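Local coordinates for uncharacterized protein (Bacteroides ovatus, PDB 4FS7), which is of unknown function but, as an extracellular protein built of BspA-type leucine-rich repeats, probably binds other proteins, at residues N212-D224 with K233-G245. Residues are numbered along the deposited sequence; the frame is centred on the assembly and turned at random.
Sequences NMEFPNSLYYLGD and KNIIIPDSFTELG. With EDO (1,2-ethanediol), chain B.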
loop_
_atom_site.group_PDB
_atom_site.type_symbol
_atom_site.label_atom_id
_atom_site.label_comp_id
_atom_site.label_asym_id
_atom_site.label_seq_id
_atom_site.Cartn_x
_atom_site.Cartn_y
_atom_site.Cartn_z
ATOM N N ASN A 212 -7.642 10.027 6.122
ATOM C CA ASN A 212 -8.042 9.779 7.515
ATOM C C ASN A 212 -7.773 8.332 7.874
ATOM O O ASN A 212 -8.430 7.411 7.369
ATOM C CB ASN A 212 -9.529 10.111 7.684
ATOM C CG ASN A 212 -9.887 11.498 7.154
ATOM O OD1 ASN A 212 -9.359 12.505 7.668
ATOM N ND2 ASN A 212 -10.731 11.586 6.133
HETATM N N MSE A 213 -6.778 8.136 8.715
HETATM C CA MSE A 213 -6.369 6.809 9.190
HETATM C C MSE A 213 -5.578 6.982 10.461
HETATM O O MSE A 213 -4.473 7.517 10.463
HETATM C CB MSE A 213 -5.580 6.053 8.144
HETATM C CG MSE A 213 -5.467 4.564 8.455
HETATM SE SE MSE A 213 -4.419 3.581 7.125
HETATM C CE MSE A 213 -2.878 4.748 7.182
ATOM N N GLU A 214 -6.172 6.593 11.570
ATOM C CA GLU A 214 -5.513 6.673 12.870
ATOM C C GLU A 214 -4.811 5.373 13.127
ATOM O O GLU A 214 -5.343 4.305 12.832
ATOM C CB GLU A 214 -6.543 6.962 13.928
ATOM C CG GLU A 214 -7.049 8.383 13.792
ATOM C CD GLU A 214 -5.934 9.416 14.003
ATOM O OE1 GLU A 214 -5.295 9.375 15.080
ATOM O OE2 GLU A 214 -5.674 10.243 13.091
ATOM N N PHE A 215 -3.610 5.430 13.670
ATOM C CA PHE A 215 -2.852 4.243 14.004
ATOM C C PHE A 215 -3.226 3.723 15.383
ATOM O O PHE A 215 -3.107 4.448 16.359
ATOM C CB PHE A 215 -1.373 4.568 14.043
ATOM C CG PHE A 215 -0.791 5.089 12.758
ATOM C CD1 PHE A 215 -1.094 4.537 11.532
ATOM C CD2 PHE A 215 0.131 6.134 12.804
ATOM C CE1 PHE A 215 -0.510 5.024 10.357
ATOM C CE2 PHE A 215 0.733 6.598 11.658
ATOM C CZ PHE A 215 0.424 6.059 10.435
ATOM N N PRO A 216 -3.638 2.460 15.479
ATOM C CA PRO A 216 -3.839 1.872 16.791
ATOM C C PRO A 216 -2.530 1.823 17.564
ATOM O O PRO A 216 -1.473 1.710 16.965
ATOM C CB PRO A 216 -4.324 0.455 16.446
ATOM C CG PRO A 216 -4.801 0.500 15.070
ATOM C CD PRO A 216 -4.016 1.534 14.398
ATOM N N ASN A 217 -2.600 1.830 18.888
ATOM C CA ASN A 217 -1.411 1.719 19.721
ATOM C C ASN A 217 -0.630 0.438 19.502
ATOM O O ASN A 217 0.593 0.398 19.712
ATOM C CB ASN A 217 -1.769 1.926 21.202
ATOM C CG ASN A 217 -2.206 3.359 21.475
ATOM O OD1 ASN A 217 -1.903 4.280 20.692
ATOM N ND2 ASN A 217 -2.915 3.569 22.597
ATOM N N SER A 218 -1.329 -0.600 19.053
ATOM C CA SER A 218 -0.737 -1.910 18.795
ATOM C C SER A 218 0.097 -1.997 17.479
ATOM O O SER A 218 0.837 -2.940 17.296
ATOM C CB SER A 218 -1.832 -2.991 18.734
ATOM O OG SER A 218 -2.857 -2.557 17.830
ATOM N N LEU A 219 -0.103 -1.054 16.568
ATOM C CA LEU A 219 0.491 -1.115 15.259
ATOM C C LEU A 219 1.957 -0.727 15.322
ATOM O O LEU A 219 2.298 0.381 15.723
ATOM C CB LEU A 219 -0.275 -0.198 14.315
ATOM C CG LEU A 219 0.268 -0.038 12.903
ATOM C CD1 LEU A 219 0.280 -1.327 12.119
ATOM C CD2 LEU A 219 -0.551 1.010 12.183
ATOM N N TYR A 220 2.829 -1.670 14.958
ATOM C CA TYR A 220 4.266 -1.414 15.135
ATOM C C TYR A 220 5.080 -1.435 13.864
ATOM O O TYR A 220 6.253 -1.079 13.896
ATOM C CB TYR A 220 4.862 -2.356 16.185
ATOM C CG TYR A 220 4.866 -3.792 15.806
ATOM C CD1 TYR A 220 5.806 -4.299 14.938
ATOM C CD2 TYR A 220 3.899 -4.666 16.323
ATOM C CE1 TYR A 220 5.801 -5.661 14.599
ATOM C CE2 TYR A 220 3.879 -6.005 15.978
ATOM C CZ TYR A 220 4.831 -6.489 15.103
ATOM O OH TYR A 220 4.870 -7.818 14.752
ATOM N N TYR A 221 4.473 -1.852 12.746
ATOM C CA TYR A 221 5.186 -2.045 11.494
ATOM C C TYR A 221 4.440 -1.538 10.308
ATOM O O TYR A 221 3.282 -1.891 10.110
ATOM C CB TYR A 221 5.502 -3.542 11.310
ATOM C CG TYR A 221 6.256 -3.878 10.033
ATOM C CD1 TYR A 221 5.605 -4.099 8.818
ATOM C CD2 TYR A 221 7.620 -3.916 10.031
ATOM C CE1 TYR A 221 6.308 -4.404 7.671
ATOM C CE2 TYR A 221 8.337 -4.175 8.869
ATOM C CZ TYR A 221 7.673 -4.409 7.683
ATOM O OH TYR A 221 8.384 -4.695 6.513
ATOM N N LEU A 222 5.120 -0.764 9.473
ATOM C CA LEU A 222 4.618 -0.376 8.125
ATOM C C LEU A 222 5.621 -0.823 7.084
ATOM O O LEU A 222 6.783 -0.453 7.140
ATOM C CB LEU A 222 4.445 1.143 7.904
ATOM C CG LEU A 222 3.568 1.914 8.861
ATOM C CD1 LEU A 222 3.545 3.422 8.549
ATOM C CD2 LEU A 222 2.166 1.387 8.941
ATOM N N GLY A 223 5.161 -1.606 6.106
ATOM C CA GLY A 223 6.010 -2.187 5.091
ATOM C C GLY A 223 6.392 -1.224 3.967
ATOM O O GLY A 223 5.981 -0.046 3.903
ATOM N N ASP A 224 7.195 -1.745 3.064
ATOM C CA ASP A 224 7.725 -0.976 1.975
ATOM C C ASP A 224 6.603 -0.372 1.128
ATOM O O ASP A 224 5.649 -1.075 0.787
ATOM C CB ASP A 224 8.606 -1.836 1.034
ATOM C CG ASP A 224 9.862 -2.414 1.669
ATOM O OD1 ASP A 224 10.170 -2.116 2.825
ATOM O OD2 ASP A 224 10.536 -3.179 0.945
ATOM N N LYS A 233 -1.654 14.355 4.950
ATOM C CA LYS A 233 -1.186 15.757 5.036
ATOM C C LYS A 233 -0.155 15.994 6.121
ATOM O O LYS A 233 0.829 16.688 5.893
ATOM C CB LYS A 233 -2.387 16.683 5.283
ATOM C CG LYS A 233 -2.029 18.186 5.320
ATOM C CD LYS A 233 -3.260 19.032 5.783
ATOM C CE LYS A 233 -3.207 20.482 5.302
ATOM N NZ LYS A 233 -3.426 20.597 3.805
ATOM N N ASN A 234 -0.368 15.442 7.322
ATOM C CA ASN A 234 0.532 15.628 8.455
ATOM C C ASN A 234 0.688 14.296 9.144
ATOM O O ASN A 234 -0.290 13.726 9.627
ATOM C CB ASN A 234 -0.003 16.679 9.446
ATOM C CG ASN A 234 -0.150 18.036 8.819
ATOM O OD1 ASN A 234 0.847 18.738 8.535
ATOM N ND2 ASN A 234 -1.355 18.414 8.563
ATOM N N ILE A 235 1.891 13.749 9.143
ATOM C CA ILE A 235 2.151 12.468 9.728
ATOM C C ILE A 235 2.946 12.640 11.012
ATOM O O ILE A 235 3.976 13.330 11.066
ATOM C CB ILE A 235 2.936 11.564 8.711
ATOM C CG1 ILE A 235 1.995 11.075 7.634
ATOM C CG2 ILE A 235 3.612 10.368 9.413
ATOM C CD1 ILE A 235 0.939 10.026 8.115
ATOM N N ILE A 236 2.499 11.972 12.045
ATOM C CA ILE A 236 3.256 11.751 13.262
ATOM C C ILE A 236 3.411 10.269 13.424
ATOM O O ILE A 236 2.405 9.525 13.497
ATOM C CB ILE A 236 2.565 12.375 14.502
ATOM C CG1 ILE A 236 2.436 13.892 14.343
ATOM C CG2 ILE A 236 3.312 11.991 15.757
ATOM C CD1 ILE A 236 1.755 14.558 15.503
ATOM N N ILE A 237 4.644 9.803 13.464
ATOM C CA ILE A 237 4.924 8.423 13.779
ATOM C C ILE A 237 5.085 8.301 15.275
ATOM O O ILE A 237 6.029 8.839 15.836
ATOM C CB ILE A 237 6.192 7.894 13.022
ATOM C CG1 ILE A 237 6.003 7.956 11.482
ATOM C CG2 ILE A 237 6.542 6.462 13.457
ATOM C CD1 ILE A 237 4.869 7.099 10.904
ATOM N N PRO A 238 4.141 7.645 15.951
ATOM C CA PRO A 238 4.210 7.580 17.413
ATOM C C PRO A 238 5.272 6.601 17.870
ATOM O O PRO A 238 5.812 5.774 17.107
ATOM C CB PRO A 238 2.799 7.116 17.803
ATOM C CG PRO A 238 2.412 6.210 16.674
ATOM C CD PRO A 238 2.939 6.961 15.448
ATOM N N ASP A 239 5.595 6.711 19.151
ATOM C CA ASP A 239 6.634 5.895 19.755
ATOM C C ASP A 239 6.328 4.396 19.706
ATOM O O ASP A 239 7.226 3.557 19.925
ATOM C CB ASP A 239 6.902 6.325 21.208
ATOM C CG ASP A 239 7.506 7.725 21.333
ATOM O OD1 ASP A 239 8.246 8.156 20.394
ATOM O OD2 ASP A 239 7.250 8.382 22.407
ATOM N N SER A 240 5.072 4.033 19.472
ATOM C CA SER A 240 4.638 2.642 19.375
ATOM C C SER A 240 5.132 1.921 18.115
ATOM O O SER A 240 5.175 0.684 18.085
ATOM C CB SER A 240 3.100 2.565 19.465
ATOM O OG SER A 240 2.503 3.589 18.705
ATOM N N PHE A 241 5.569 2.661 17.099
ATOM C CA PHE A 241 6.185 2.016 15.942
ATOM C C PHE A 241 7.576 1.557 16.295
ATOM O O PHE A 241 8.325 2.293 16.934
ATOM C CB PHE A 241 6.202 2.928 14.715
ATOM C CG PHE A 241 4.883 2.985 14.020
ATOM C CD1 PHE A 241 3.918 3.850 14.424
ATOM C CD2 PHE A 241 4.574 2.048 13.047
ATOM C CE1 PHE A 241 2.674 3.858 13.807
ATOM C CE2 PHE A 241 3.339 2.069 12.444
ATOM C CZ PHE A 241 2.415 3.004 12.825
ATOM N N THR A 242 7.917 0.346 15.848
ATOM C CA THR A 242 9.266 -0.166 15.977
ATOM C C THR A 242 10.011 -0.338 14.651
ATOM O O THR A 242 11.252 -0.323 14.662
ATOM C CB THR A 242 9.292 -1.429 16.778
ATOM O OG1 THR A 242 8.514 -2.408 16.099
ATOM C CG2 THR A 242 8.762 -1.189 18.226
ATOM N N GLU A 243 9.303 -0.480 13.531
ATOM C CA GLU A 243 9.955 -0.535 12.248
ATOM C C GLU A 243 9.094 0.038 11.136
ATOM O O GLU A 243 7.919 -0.287 11.022
ATOM C CB GLU A 243 10.353 -1.959 11.880
ATOM C CG GLU A 243 11.126 -2.014 10.573
ATOM C CD GLU A 243 11.667 -3.374 10.176
ATOM O OE1 GLU A 243 11.425 -4.368 10.882
ATOM O OE2 GLU A 243 12.335 -3.451 9.126
ATOM N N LEU A 244 9.742 0.878 10.329
ATOM C CA LEU A 244 9.237 1.339 9.041
ATOM C C LEU A 244 10.143 0.749 7.974
ATOM O O LEU A 244 11.365 0.751 8.146
ATOM C CB LEU A 244 9.260 2.876 8.926
ATOM C CG LEU A 244 8.563 3.644 10.037
ATOM C CD1 LEU A 244 8.728 5.123 9.832
ATOM C CD2 LEU A 244 7.097 3.263 10.146
ATOM N N GLY A 245 9.532 0.222 6.913
ATOM C CA GLY A 245 10.232 -0.284 5.752
ATOM C C GLY A 245 10.847 0.806 4.893
ATOM O O GLY A 245 11.105 1.905 5.364
HETATM C C1 EDO B . -6.791 15.092 9.544
HETATM O O1 EDO B . -7.979 15.646 9.009
HETATM C C2 EDO B . -6.531 13.682 9.041
HETATM O O2 EDO B . -7.538 12.811 9.590
HETATM O O HOH W 1 1.156 2.623 16.656
HETATM O O HOH W 2 0.680 4.965 20.011
HETATM O O HOH W 3 11.068 -4.290 6.693
#
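Two backbone amides share the carbonyl oxygen of Tyr220: Thr242 N (2.9 Å from Tyr220 O) uses an in-plane lone pair, whereas Glu243 N lies nearly in line with the C=O bond. The parallel pairing continues with Leu222 N to Glu243 O and closes with Gly245 N to Leu222 O at 2.8 Å. Water bridges the segments twice near the turns, one molecule donating to Pro216 O and Leu219 O while accepting from Ser240 OG, another linking Ser240 OG to Asn217 OD1. A third joins Tyr221 OH to Glu243 OE2; Glu243 CD lies 3.7 Å from Tyr221 CE2 at the ring edge, carboxylate and ring 85° apart.

Between the two coils, Phe241 sends its edge onto the face of Phe215 in a T-shaped pair, centroids 5.0 Å apart. With CG anti to its carbonyl carbon (chi1 -79°), the Phe241 ring lies under Leu219 O, which sits 3.7 Å above its centre, and its CZ and CE2 meet Leu219 CD2 and Leu222 CG. An alanine at Phe241 is likely to leave the Phe215 face without its partner and open a gap beside both leucines. Main-chain hydrogen bonds between parallel strands, together with the aromatic and leucine packing beside them, thus join successive leucine-rich repeat coils in one solenoid.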